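Nucleoside-triphosphatase THEP1 (Aquifex aeolicus, PDB 1YE8) hydrolyses nucleoside triphosphates, among them ATP, GTP, CTP, TTP and UTP, to the diphosphate and phosphate, and has no kinase activity. Local coordinates at residues Thr51-Lys56 with Leu88-Arg93; Gln78-Leu83 with Lys116-Leu121; Tyr92-Ala95 with Arg100-Ile103; Gln124-Pro129 with Arg150-Ala155. All coordinates share one frame; numbering follows the deposited sequence.

Contact 1 (Thr51-Lys56 with Leu88-Arg93)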
loop_
_atom_site.group_PDB
_atom_site.type_symbol
_atom_site.label_atom_id
_atom_site.label_comp_id
_atom_site.label_asym_id
_atom_site.label_seq_id
_atom_site.Cartn_x
_atom_site.Cartn_y
_atom_site.Cartn_z
ATOM N N THR A 51 -5.768 -7.489 -5.110
ATOM C CA THR A 51 -4.677 -8.231 -4.496
ATOM C C THR A 51 -3.719 -8.830 -5.513
ATOM O O THR A 51 -4.017 -8.899 -6.704
ATOM C CB THR A 51 -5.162 -9.330 -3.554
ATOM O OG1 THR A 51 -5.665 -10.425 -4.346
ATOM C CG2 THR A 51 -6.323 -8.839 -2.651
ATOM N N THR A 52 -2.579 -9.302 -5.029
ATOM C CA THR A 52 -1.641 -10.021 -5.874
ATOM C C THR A 52 -2.188 -11.370 -6.353
ATOM O O THR A 52 -1.534 -12.010 -7.183
ATOM C CB THR A 52 -0.326 -10.246 -5.135
ATOM O OG1 THR A 52 -0.597 -10.700 -3.802
ATOM C CG2 THR A 52 0.457 -8.924 -4.994
ATOM N N GLU A 53 -3.364 -11.788 -5.871
ATOM C CA GLU A 53 -4.046 -12.985 -6.399
ATOM C C GLU A 53 -5.176 -12.639 -7.343
ATOM O O GLU A 53 -5.913 -13.527 -7.790
ATOM C CB GLU A 53 -4.557 -13.890 -5.268
ATOM C CG GLU A 53 -3.461 -14.505 -4.425
ATOM C CD GLU A 53 -2.431 -15.315 -5.208
ATOM O OE1 GLU A 53 -2.720 -15.804 -6.344
ATOM O OE2 GLU A 53 -1.315 -15.472 -4.679
ATOM N N GLY A 54 -5.315 -11.360 -7.674
ATOM C CA GLY A 54 -6.318 -10.942 -8.636
ATOM C C GLY A 54 -7.713 -10.777 -8.066
ATOM O O GLY A 54 -8.675 -10.576 -8.814
ATOM N N LYS A 55 -7.854 -10.827 -6.746
ATOM C CA LYS A 55 -9.145 -10.552 -6.133
ATOM C C LYS A 55 -9.361 -9.044 -6.116
ATOM O O LYS A 55 -8.424 -8.286 -5.849
ATOM C CB LYS A 55 -9.242 -11.141 -4.719
ATOM C CG LYS A 55 -8.962 -12.642 -4.622
ATOM C CD LYS A 55 -9.978 -13.500 -5.339
ATOM C CE LYS A 55 -9.576 -14.971 -5.204
ATOM N NZ LYS A 55 -9.985 -15.537 -3.897
ATOM N N LYS A 56 -10.578 -8.615 -6.431
ATOM C CA LYS A 56 -10.913 -7.195 -6.578
ATOM C C LYS A 56 -12.225 -6.834 -5.889
ATOM O O LYS A 56 -13.182 -7.620 -5.906
ATOM C CB LYS A 56 -11.013 -6.805 -8.058
ATOM C CG LYS A 56 -9.881 -7.305 -8.927
ATOM C CD LYS A 56 -10.123 -7.006 -10.386
ATOM C CE LYS A 56 -9.086 -7.704 -11.218
ATOM N NZ LYS A 56 -7.716 -7.224 -10.921
ATOM N N LEU A 88 -2.807 -9.635 3.678
ATOM C CA LEU A 88 -1.679 -9.132 4.470
ATOM C C LEU A 88 -1.259 -10.107 5.559
ATOM O O LEU A 88 -0.071 -10.217 5.850
ATOM C CB LEU A 88 -1.966 -7.746 5.054
ATOM C CG LEU A 88 -1.966 -6.575 4.059
ATOM C CD1 LEU A 88 -1.949 -5.249 4.808
ATOM C CD2 LEU A 88 -0.814 -6.616 3.050
ATOM N N GLU A 89 -2.210 -10.821 6.164
ATOM C CA GLU A 89 -1.838 -11.823 7.170
ATOM C C GLU A 89 -1.004 -12.932 6.523
ATOM O O GLU A 89 -0.003 -13.390 7.082
ATOM C CB GLU A 89 -3.070 -12.419 7.863
ATOM C CG GLU A 89 -3.846 -11.409 8.699
ATOM C CD GLU A 89 -3.334 -11.207 10.113
ATOM O OE1 GLU A 89 -2.219 -11.650 10.437
ATOM O OE2 GLU A 89 -4.056 -10.559 10.916
ATOM N N ARG A 90 -1.420 -13.363 5.330
ATOM C CA ARG A 90 -0.641 -14.333 4.559
ATOM C C ARG A 90 0.737 -13.773 4.194
ATOM O O ARG A 90 1.760 -14.438 4.391
ATOM C CB ARG A 90 -1.388 -14.735 3.286
ATOM C CG ARG A 90 -0.576 -15.593 2.360
ATOM C CD ARG A 90 -1.260 -15.950 1.055
ATOM N NE ARG A 90 -0.217 -16.321 0.121
ATOM C CZ ARG A 90 -0.316 -16.304 -1.184
ATOM N NH1 ARG A 90 -1.472 -15.982 -1.779
ATOM N NH2 ARG A 90 0.758 -16.629 -1.895
ATOM N N ALA A 91 0.759 -12.546 3.670
ATOM C CA ALA A 91 2.024 -11.921 3.272
ATOM C C ALA A 91 3.010 -11.870 4.438
ATOM O O ALA A 91 4.172 -12.202 4.273
ATOM C CB ALA A 91 1.788 -10.530 2.718
ATOM N N TYR A 92 2.519 -11.505 5.623
ATOM C CA TYR A 92 3.357 -11.392 6.817
ATOM C C TYR A 92 3.867 -12.773 7.252
ATOM O O TYR A 92 5.072 -12.927 7.524
ATOM C CB TYR A 92 2.562 -10.671 7.915
ATOM C CG TYR A 92 3.361 -10.292 9.144
ATOM C CD1 TYR A 92 4.676 -9.827 9.038
ATOM C CD2 TYR A 92 2.790 -10.371 10.412
ATOM C CE1 TYR A 92 5.406 -9.463 10.160
ATOM C CE2 TYR A 92 3.512 -10.001 11.537
ATOM C CZ TYR A 92 4.814 -9.560 11.398
ATOM O OH TYR A 92 5.525 -9.200 12.517
ATOM N N ARG A 93 2.991 -13.783 7.283
ATOM C CA ARG A 93 3.475 -15.131 7.627
ATOM C C ARG A 93 4.556 -15.583 6.656
ATOM O O ARG A 93 5.588 -16.125 7.063
ATOM C CB ARG A 93 2.363 -16.179 7.609
ATOM C CG ARG A 93 1.435 -16.156 8.792
ATOM C CD ARG A 93 0.460 -17.328 8.796
ATOM N NE ARG A 93 -0.375 -17.318 7.596
ATOM C CZ ARG A 93 -1.560 -16.720 7.501
ATOM N NH1 ARG A 93 -2.079 -16.074 8.543
ATOM N NH2 ARG A 93 -2.220 -16.762 6.353
#
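The turn of the beta hairpin formed by strands 46-51 and 56-61 meets the 88-93 part of helix 77-97 through one surface salt bridge, E53 to R90. A type I turn from T51 to G54 closes the hairpin, with G54 at positive phi as in a G1 beta bulge, and T51 OG1 accepts the N-H of E53 in an ST turn, fixing the backbone from which the glutamate springs. E53 is bent at chi2 (-56°) and brings OE2 to R90 NH1 at 2.9 Å. The bond is nearly straight, 163° at the hydrogen. It lies close to the guanidinium plane at the edge of the group, yet meets OE2 from above the carboxylate plane. R90 extends from CG to NE, and its NE is held by E94 one turn further along the helix. Replacing R90 by alanine would probably leave the E53 carboxylate without its cationic mate, deprive E94 of its partner along the helix, and untie the turn from this part of it. Because R90 sits between two carboxylates, its positive charge is probably shared between one group from the turn and one from the helix.

Contact 2 (Gln78-Leu83 with Lys116-Leu121)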
loop_
_atom_site.group_PDB
_atom_site.type_symbol
_atom_site.label_atom_id
_atom_site.label_comp_id
_atom_site.label_asym_id
_atom_site.label_seq_id
_atom_site.Cartn_x
_atom_site.Cartn_y
_atom_site.Cartn_z
ATOM N N GLN A 78 -15.694 -2.836 5.873
ATOM C CA GLN A 78 -15.870 -4.280 5.775
ATOM C C GLN A 78 -15.461 -4.789 4.386
ATOM O O GLN A 78 -14.771 -5.811 4.275
ATOM C CB GLN A 78 -17.318 -4.662 6.122
ATOM C CG GLN A 78 -17.658 -4.508 7.627
ATOM C CD GLN A 78 -17.632 -3.050 8.138
ATOM O OE1 GLN A 78 -17.062 -2.780 9.204
ATOM N NE2 GLN A 78 -18.232 -2.116 7.375
ATOM N N TYR A 79 -15.834 -4.063 3.330
ATOM C CA TYR A 79 -15.432 -4.462 1.989
ATOM C C TYR A 79 -13.919 -4.411 1.827
ATOM O O TYR A 79 -13.332 -5.286 1.206
ATOM C CB TYR A 79 -16.057 -3.554 0.927
ATOM C CG TYR A 79 -17.557 -3.718 0.721
ATOM C CD1 TYR A 79 -18.295 -4.679 1.412
ATOM C CD2 TYR A 79 -18.211 -2.921 -0.208
ATOM C CE1 TYR A 79 -19.676 -4.826 1.188
ATOM C CE2 TYR A 79 -19.576 -3.060 -0.445
ATOM C CZ TYR A 79 -20.297 -4.005 0.258
ATOM O OH TYR A 79 -21.663 -4.110 0.002
ATOM N N PHE A 80 -13.305 -3.371 2.386
ATOM C CA PHE A 80 -11.858 -3.247 2.331
ATOM C C PHE A 80 -11.198 -4.414 3.065
ATOM O O PHE A 80 -10.307 -5.087 2.530
ATOM C CB PHE A 80 -11.418 -1.904 2.927
ATOM C CG PHE A 80 -9.931 -1.772 3.075
ATOM C CD1 PHE A 80 -9.143 -1.598 1.953
ATOM C CD2 PHE A 80 -9.327 -1.813 4.324
ATOM C CE1 PHE A 80 -7.744 -1.491 2.057
ATOM C CE2 PHE A 80 -7.937 -1.693 4.457
ATOM C CZ PHE A 80 -7.149 -1.527 3.312
ATOM N N GLU A 81 -11.646 -4.663 4.293
ATOM C CA GLU A 81 -11.050 -5.688 5.148
ATOM C C GLU A 81 -11.192 -7.079 4.570
ATOM O O GLU A 81 -10.300 -7.903 4.735
ATOM C CB GLU A 81 -11.680 -5.652 6.545
ATOM C CG GLU A 81 -11.226 -4.467 7.375
ATOM C CD GLU A 81 -11.895 -4.361 8.743
ATOM O OE1 GLU A 81 -12.903 -5.055 9.009
ATOM O OE2 GLU A 81 -11.423 -3.545 9.548
ATOM N N GLU A 82 -12.303 -7.326 3.878
ATOM C CA GLU A 82 -12.579 -8.637 3.301
ATOM C C GLU A 82 -11.406 -9.128 2.458
ATOM O O GLU A 82 -11.083 -10.319 2.469
ATOM C CB GLU A 82 -13.847 -8.570 2.446
ATOM C CG GLU A 82 -14.372 -9.921 1.997
ATOM C CD GLU A 82 -15.646 -9.811 1.184
ATOM O OE1 GLU A 82 -16.429 -8.867 1.427
ATOM O OE2 GLU A 82 -15.855 -10.679 0.302
ATOM N N LEU A 83 -10.775 -8.211 1.720
ATOM C CA LEU A 83 -9.648 -8.552 0.860
ATOM C C LEU A 83 -8.311 -8.192 1.498
ATOM O O LEU A 83 -7.365 -8.964 1.399
ATOM C CB LEU A 83 -9.780 -7.869 -0.516
ATOM C CG LEU A 83 -10.618 -8.622 -1.549
ATOM C CD1 LEU A 83 -12.074 -8.775 -1.109
ATOM C CD2 LEU A 83 -10.510 -7.919 -2.888
ATOM N N LYS A 116 -9.471 -0.464 11.842
ATOM C CA LYS A 116 -8.627 -0.722 13.005
ATOM C C LYS A 116 -7.767 -1.951 12.754
ATOM O O LYS A 116 -6.578 -1.970 13.062
ATOM C CB LYS A 116 -9.477 -0.901 14.274
ATOM C CG LYS A 116 -8.665 -1.346 15.489
ATOM C CD LYS A 116 -9.356 -1.013 16.817
ATOM C CE LYS A 116 -8.749 -1.789 17.983
ATOM N NZ LYS A 116 -7.256 -1.654 18.069
ATOM N N LYS A 117 -8.366 -2.990 12.184
ATOM C CA LYS A 117 -7.613 -4.190 11.887
ATOM C C LYS A 117 -6.424 -3.869 10.972
ATOM O O LYS A 117 -5.319 -4.374 11.178
ATOM C CB LYS A 117 -8.501 -5.249 11.223
ATOM C CG LYS A 117 -9.529 -5.883 12.150
ATOM C CD LYS A 117 -10.368 -6.873 11.370
ATOM C CE LYS A 117 -11.558 -7.386 12.156
ATOM N NZ LYS A 117 -12.306 -8.399 11.354
ATOM N N PHE A 118 -6.653 -3.018 9.971
ATOM C CA PHE A 118 -5.586 -2.614 9.065
ATOM C C PHE A 118 -4.518 -1.801 9.805
ATOM O O PHE A 118 -3.327 -2.050 9.628
ATOM C CB PHE A 118 -6.171 -1.813 7.907
ATOM C CG PHE A 118 -5.153 -1.343 6.889
ATOM C CD1 PHE A 118 -4.487 -2.241 6.044
ATOM C CD2 PHE A 118 -4.889 0.017 6.765
ATOM C CE1 PHE A 118 -3.565 -1.789 5.074
ATOM C CE2 PHE A 118 -3.968 0.476 5.808
ATOM C CZ PHE A 118 -3.305 -0.424 4.968
ATOM N N ARG A 119 -4.935 -0.826 10.603
ATOM C CA ARG A 119 -3.953 -0.043 11.368
ATOM C C ARG A 119 -3.041 -0.933 12.219
ATOM O O ARG A 119 -1.811 -0.777 12.215
ATOM C CB ARG A 119 -4.639 0.973 12.280
ATOM C CG ARG A 119 -5.424 2.051 11.565
ATOM C CD ARG A 119 -5.841 3.213 12.449
ATOM N NE ARG A 119 -6.642 2.840 13.614
ATOM C CZ ARG A 119 -7.963 2.747 13.642
ATOM N NH1 ARG A 119 -8.675 2.951 12.546
ATOM N NH2 ARG A 119 -8.592 2.448 14.778
ATOM N N ASP A 120 -3.639 -1.877 12.938
ATOM C CA ASP A 120 -2.878 -2.719 13.854
ATOM C C ASP A 120 -1.920 -3.626 13.083
ATOM O O ASP A 120 -0.770 -3.814 13.478
ATOM C CB ASP A 120 -3.811 -3.544 14.747
ATOM C CG ASP A 120 -4.646 -2.685 15.694
ATOM O OD1 ASP A 120 -4.288 -1.511 15.946
ATOM O OD2 ASP A 120 -5.700 -3.105 16.203
ATOM N N LEU A 121 -2.401 -4.218 11.994
ATOM C CA LEU A 121 -1.566 -5.101 11.203
ATOM C C LEU A 121 -0.435 -4.327 10.486
ATOM O O LEU A 121 0.711 -4.790 10.440
ATOM C CB LEU A 121 -2.437 -5.887 10.217
ATOM C CG LEU A 121 -1.750 -6.942 9.362
ATOM C CD1 LEU A 121 -0.943 -7.930 10.167
ATOM C CD2 LEU A 121 -2.827 -7.673 8.586
HETATM O O HOH W 1 -11.472 -2.981 12.206
HETATM O O HOH W 2 -13.960 -7.439 8.536
#
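F80 drives its ring edge into the face of F118, a T-shaped pair with planes at 84° and centroids 5.2 Å apart. The nearest approach is F80 CE2 to F118 CG at 3.7 Å, while CZ lies over the CD1-CE1 side of the ring, offset toward its rim. Both phenylalanines hold CG anti to the backbone N (chi1 172° in F80), which sends each ring out into the space between the helices. One residue on, the carboxylate of E81 lies across the extended chain of K117, OE2 touching CB at 3.8 Å. Their charges are opposite but do not pair directly, K117 NZ remaining 4.1 Å from E81 OE1. Water does the joining: one molecule donates to E81 OE2 and accepts the backbone N-H of K117, and a second donates to OE1 with only a weak bond from K117 NZ. The axes of 78-83 and 116-121, in helices 77-97 and 116-126, run at 43°, the latter being the helix of the beta-alpha-beta crossover between strands 102-105 and 132-136 in the RecA-like fold. Further out, S115, just ahead of helix 116-126, hydrogen-bonds through OG to E81 OE2 and also receives the N-H of F118, so one hydroxyl ties the E81 carboxylate to the first turn of helix 116-126. F59 meets the F80 ring at an angle, and I105 and L88 pack against F118.

Contact 3 (Tyr92-Ala95 with Arg100-Ile103)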
loop_
_atom_site.group_PDB
_atom_site.type_symbol
_atom_site.label_atom_id
_atom_site.label_comp_id
_atom_site.label_asym_id
_atom_site.label_seq_id
_atom_site.Cartn_x
_atom_site.Cartn_y
_atom_site.Cartn_z
ATOM N N TYR A 92 2.519 -11.505 5.623
ATOM C CA TYR A 92 3.357 -11.392 6.817
ATOM C C TYR A 92 3.867 -12.773 7.252
ATOM O O TYR A 92 5.072 -12.927 7.524
ATOM C CB TYR A 92 2.562 -10.671 7.915
ATOM C CG TYR A 92 3.361 -10.292 9.144
ATOM C CD1 TYR A 92 4.676 -9.827 9.038
ATOM C CD2 TYR A 92 2.790 -10.371 10.412
ATOM C CE1 TYR A 92 5.406 -9.463 10.160
ATOM C CE2 TYR A 92 3.512 -10.001 11.537
ATOM C CZ TYR A 92 4.814 -9.560 11.398
ATOM O OH TYR A 92 5.525 -9.200 12.517
ATOM N N ARG A 93 2.991 -13.783 7.283
ATOM C CA ARG A 93 3.475 -15.131 7.627
ATOM C C ARG A 93 4.556 -15.583 6.656
ATOM O O ARG A 93 5.588 -16.125 7.063
ATOM C CB ARG A 93 2.363 -16.179 7.609
ATOM C CG ARG A 93 1.435 -16.156 8.792
ATOM C CD ARG A 93 0.460 -17.328 8.796
ATOM N NE ARG A 93 -0.375 -17.318 7.596
ATOM C CZ ARG A 93 -1.560 -16.720 7.501
ATOM N NH1 ARG A 93 -2.079 -16.074 8.543
ATOM N NH2 ARG A 93 -2.220 -16.762 6.353
ATOM N N GLU A 94 4.308 -15.405 5.364
ATOM C CA GLU A 94 5.250 -15.911 4.368
ATOM C C GLU A 94 6.558 -15.132 4.391
ATOM O O GLU A 94 7.629 -15.723 4.273
ATOM C CB GLU A 94 4.646 -15.886 2.975
ATOM C CG GLU A 94 3.549 -16.903 2.740
ATOM C CD GLU A 94 3.352 -17.154 1.268
ATOM O OE1 GLU A 94 4.367 -17.330 0.556
ATOM O OE2 GLU A 94 2.206 -17.132 0.811
ATOM N N ALA A 95 6.473 -13.808 4.548
ATOM C CA ALA A 95 7.653 -12.946 4.507
ATOM C C ALA A 95 8.569 -13.131 5.717
ATOM O O ALA A 95 9.766 -12.898 5.618
ATOM C CB ALA A 95 7.241 -11.474 4.361
ATOM N N ARG A 100 12.999 -13.561 0.734
ATOM C CA ARG A 100 12.826 -13.155 -0.659
ATOM C C ARG A 100 11.466 -12.494 -0.884
ATOM O O ARG A 100 11.292 -11.736 -1.836
ATOM C CB ARG A 100 13.001 -14.342 -1.619
ATOM C CG ARG A 100 14.384 -14.979 -1.600
ATOM C CD ARG A 100 15.425 -14.220 -2.402
ATOM N NE ARG A 100 15.117 -14.202 -3.828
ATOM C CZ ARG A 100 15.699 -13.399 -4.709
ATOM N NH1 ARG A 100 16.625 -12.535 -4.316
ATOM N NH2 ARG A 100 15.345 -13.459 -5.986
ATOM N N LYS A 101 10.502 -12.801 -0.021
ATOM C CA LYS A 101 9.163 -12.245 -0.180
ATOM C C LYS A 101 9.126 -10.773 0.218
ATOM O O LYS A 101 9.851 -10.309 1.123
ATOM C CB LYS A 101 8.123 -13.033 0.639
ATOM C CG LYS A 101 7.958 -14.507 0.274
ATOM C CD LYS A 101 7.410 -14.758 -1.119
ATOM C CE LYS A 101 7.128 -16.255 -1.288
ATOM N NZ LYS A 101 6.858 -16.601 -2.704
ATOM N N VAL A 102 8.257 -10.057 -0.479
ATOM C CA VAL A 102 8.067 -8.620 -0.280
ATOM C C VAL A 102 6.578 -8.364 -0.117
ATOM O O VAL A 102 5.782 -8.710 -1.004
ATOM C CB VAL A 102 8.627 -7.798 -1.465
ATOM C CG1 VAL A 102 8.431 -6.304 -1.215
ATOM C CG2 VAL A 102 10.110 -8.139 -1.695
ATOM N N ILE A 103 6.215 -7.777 1.024
ATOM C CA ILE A 103 4.826 -7.412 1.314
ATOM C C ILE A 103 4.491 -6.131 0.568
ATOM O O ILE A 103 5.276 -5.185 0.591
ATOM C CB ILE A 103 4.634 -7.218 2.839
ATOM C CG1 ILE A 103 5.071 -8.500 3.581
ATOM C CG2 ILE A 103 3.180 -6.848 3.141
ATOM C CD1 ILE A 103 5.084 -8.355 5.091
HETATM O O HOH W 3 3.593 -17.590 -2.038
HETATM O O HOH W 4 10.622 -10.642 3.811
#
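The ring of Y92 meets I103 obliquely, the methyl CD1 of the isoleucine coming to 4.2 Å from ring atom CD1. Around the same ring, K96 makes a cation-pi contact, I125 packs against it, and the hydroxyl is hydrogen-bonded to D128. The other flat group, the carboxylate of E94, puts OE1 against the aliphatic end of K101, 3.5 Å from CE, whereas the ammonium NZ stays at 4.2 Å, too far for a direct ion pair. Water between them donates to OE1 and takes a weak bond from NZ. The polar ends have firmer ties outside: E94 OE2 to R90, and K101 NZ to the backbone oxygen of K26. Between the tyrosine and the charged pair lies A95, whose CB rests on I103 CG1 at 3.8 Å and whose CA faces K101 CB at 3.9 Å. With CG1 anti to its carbonyl carbon (chi1 -56°), I103 extends CD1 to the helix, where it also touches Y92 CA. A second water donates to A95 O at 3.0 Å and to K101 O at 2.8 Å, bridging backbone to backbone. Here helix 77-97 packs against the parallel sheet that the chain then joins as strand 102-105. V102 and I103 begin a segment predicted to bind ATP, but here I103 serves as hydrophobic packing. The chemistry divides accordingly: an apolar interior of alanine, isoleucine and ring, flanked by water-mediated polar links.

Contact 4 (Gln124-Pro129 with Arg150-Ala155)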
loop_
_atom_site.group_PDB
_atom_site.type_symbol
_atom_site.label_atom_id
_atom_site.label_comp_id
_atom_site.label_asym_id
_atom_site.label_seq_id
_atom_site.Cartn_x
_atom_site.Cartn_y
_atom_site.Cartn_z
ATOM N N GLN A 124 2.264 -3.662 13.054
ATOM C CA GLN A 124 3.024 -4.874 13.315
ATOM C C GLN A 124 4.030 -5.109 12.196
ATOM O O GLN A 124 5.201 -5.362 12.447
ATOM C CB GLN A 124 2.085 -6.071 13.474
ATOM C CG GLN A 124 2.751 -7.275 14.123
ATOM C CD GLN A 124 1.793 -8.400 14.456
ATOM O OE1 GLN A 124 2.185 -9.362 15.130
ATOM N NE2 GLN A 124 0.550 -8.300 13.990
ATOM N N ILE A 125 3.579 -5.010 10.945
ATOM C CA ILE A 125 4.442 -5.283 9.807
ATOM C C ILE A 125 5.564 -4.253 9.652
ATOM O O ILE A 125 6.740 -4.603 9.492
ATOM C CB ILE A 125 3.591 -5.352 8.497
ATOM C CG1 ILE A 125 2.710 -6.620 8.479
ATOM C CG2 ILE A 125 4.481 -5.228 7.267
ATOM C CD1 ILE A 125 1.593 -6.573 7.431
HETATM N N MSE A 126 5.209 -2.977 9.729
HETATM C CA MSE A 126 6.163 -1.918 9.438
HETATM C C MSE A 126 7.294 -1.819 10.460
HETATM O O MSE A 126 8.400 -1.420 10.113
HETATM C CB MSE A 126 5.435 -0.588 9.277
HETATM C CG MSE A 126 4.399 -0.620 8.107
HETATM SE SE MSE A 126 5.107 -1.138 6.344
HETATM C CE MSE A 126 6.197 0.231 6.354
ATOM N N HIS A 127 7.022 -2.240 11.694
ATOM C CA HIS A 127 8.020 -2.165 12.746
ATOM C C HIS A 127 8.748 -3.487 12.952
ATOM O O HIS A 127 9.604 -3.590 13.844
ATOM C CB HIS A 127 7.382 -1.641 14.034
ATOM C CG HIS A 127 6.863 -0.244 13.914
ATOM N ND1 HIS A 127 7.694 0.855 13.816
ATOM C CD2 HIS A 127 5.598 0.235 13.849
ATOM C CE1 HIS A 127 6.960 1.946 13.713
ATOM N NE2 HIS A 127 5.686 1.601 13.730
ATOM N N ASP A 128 8.430 -4.490 12.134
ATOM C CA ASP A 128 9.103 -5.778 12.211
ATOM C C ASP A 128 10.331 -5.715 11.306
ATOM O O ASP A 128 10.194 -5.653 10.082
ATOM C CB ASP A 128 8.165 -6.905 11.776
ATOM C CG ASP A 128 8.749 -8.286 12.009
ATOM O OD1 ASP A 128 9.997 -8.439 11.981
ATOM O OD2 ASP A 128 8.029 -9.279 12.204
ATOM N N PRO A 129 11.529 -5.745 11.889
ATOM C CA PRO A 129 12.763 -5.653 11.095
ATOM C C PRO A 129 12.957 -6.826 10.134
ATOM O O PRO A 129 13.731 -6.675 9.181
ATOM C CB PRO A 129 13.868 -5.707 12.161
ATOM C CG PRO A 129 13.241 -6.385 13.327
ATOM C CD PRO A 129 11.806 -5.902 13.328
ATOM N N ARG A 150 6.058 7.724 7.693
ATOM C CA ARG A 150 6.958 8.655 7.022
ATOM C C ARG A 150 8.300 8.751 7.753
ATOM O O ARG A 150 9.347 8.845 7.114
ATOM C CB ARG A 150 6.312 10.032 6.899
ATOM C CG ARG A 150 7.075 10.966 5.960
ATOM C CD ARG A 150 6.546 12.397 5.918
ATOM N NE ARG A 150 5.090 12.420 5.787
ATOM C CZ ARG A 150 4.416 12.077 4.690
ATOM N NH1 ARG A 150 5.041 11.761 3.557
ATOM N NH2 ARG A 150 3.095 12.094 4.731
ATOM N N ARG A 151 8.256 8.689 9.083
ATOM C CA ARG A 151 9.478 8.782 9.880
ATOM C C ARG A 151 10.054 7.427 10.326
ATOM O O ARG A 151 10.929 7.378 11.181
ATOM C CB ARG A 151 9.300 9.772 11.042
ATOM C CG ARG A 151 8.444 9.317 12.199
ATOM C CD ARG A 151 8.133 10.440 13.198
ATOM N NE ARG A 151 8.168 11.774 12.582
ATOM C CZ ARG A 151 7.855 12.908 13.208
ATOM N NH1 ARG A 151 7.472 12.892 14.481
ATOM N NH2 ARG A 151 7.929 14.065 12.562
ATOM N N LEU A 152 9.604 6.328 9.721
ATOM C CA LEU A 152 10.083 4.996 10.094
ATOM C C LEU A 152 11.607 4.888 9.994
ATOM O O LEU A 152 12.152 5.022 8.909
ATOM C CB LEU A 152 9.427 3.953 9.183
ATOM C CG LEU A 152 9.624 2.475 9.512
ATOM C CD1 LEU A 152 8.984 2.125 10.851
ATOM C CD2 LEU A 152 9.058 1.627 8.403
ATOM N N PRO A 153 12.310 4.657 11.111
ATOM C CA PRO A 153 13.774 4.512 11.051
ATOM C C PRO A 153 14.244 3.394 10.117
ATOM O O PRO A 153 13.640 2.321 10.104
ATOM C CB PRO A 153 14.144 4.185 12.502
ATOM C CG PRO A 153 13.088 4.835 13.277
ATOM C CD PRO A 153 11.809 4.592 12.498
ATOM N N GLY A 154 15.306 3.640 9.344
ATOM C CA GLY A 154 15.897 2.628 8.478
ATOM C C GLY A 154 15.204 2.472 7.134
ATOM O O GLY A 154 15.701 1.808 6.234
ATOM N N ALA A 155 14.038 3.090 6.983
ATOM C CA ALA A 155 13.294 2.940 5.737
ATOM C C ALA A 155 13.914 3.742 4.605
ATOM O O ALA A 155 14.650 4.727 4.819
ATOM C CB ALA A 155 11.838 3.352 5.932
#
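L152 points its CB toward the end of helix 116-126, with CG anti to the backbone N (chi1 -172°), which carries CG on toward M126 and H127. CG comes to 4.1 Å from M126 O. There the branches part. CD1 reaches the imidazole of H127 obliquely, 3.5 Å from both ND1 and CE1, while CD2 lies 3.6 Å from M126 O and 3.8 Å from the methyl CE of M126. That residue is a selenomethionine, folded at chi2 and chi3, which brings its terminal methyl to the leucine; the two side chains cross at about a right angle. H127 has its polar partner on the far atom, NE2, which bonds to E148 of helix 144-150, a bond that probably limits rotation of the ring against which the leucine packs. L152 stands at the first position of a type II turn ending at A155, with G154 at positive phi, in the loop from helix 144-150 to the edge strand 156-159. K2 and I4 of strand 2-6 also touch L152, placing it where the sheet meets the end of the helix. Cut back to alanine, this position would probably leave a gap between the M126 methyl and the H127 ring and lose the packing that joins loop to helix. No hydrogen bond crosses between the two segments, so their direct association rests on dispersion and on the burial of a branched apolar side chain.

From the N terminus, the hairpin turn of 51-56 comes first and is joined to helix 77-97 by contact 1. Before that loop is closed, the same helix opens contact 2 at 78-83, so these two contacts cross. Contact 3 is a short closure, lying wholly within the span of contact 2 and starting on the residues Y92 and R93 where contact 1 ends. Contact 4 follows in series, from the end of helix 116-126 to the loop before strand 156-159. Helix 77-97 thus ties the antiparallel sheet, the parallel sheet and helix 116-126 together; Y92, I125 and D128 connect contact 3 to contact 4.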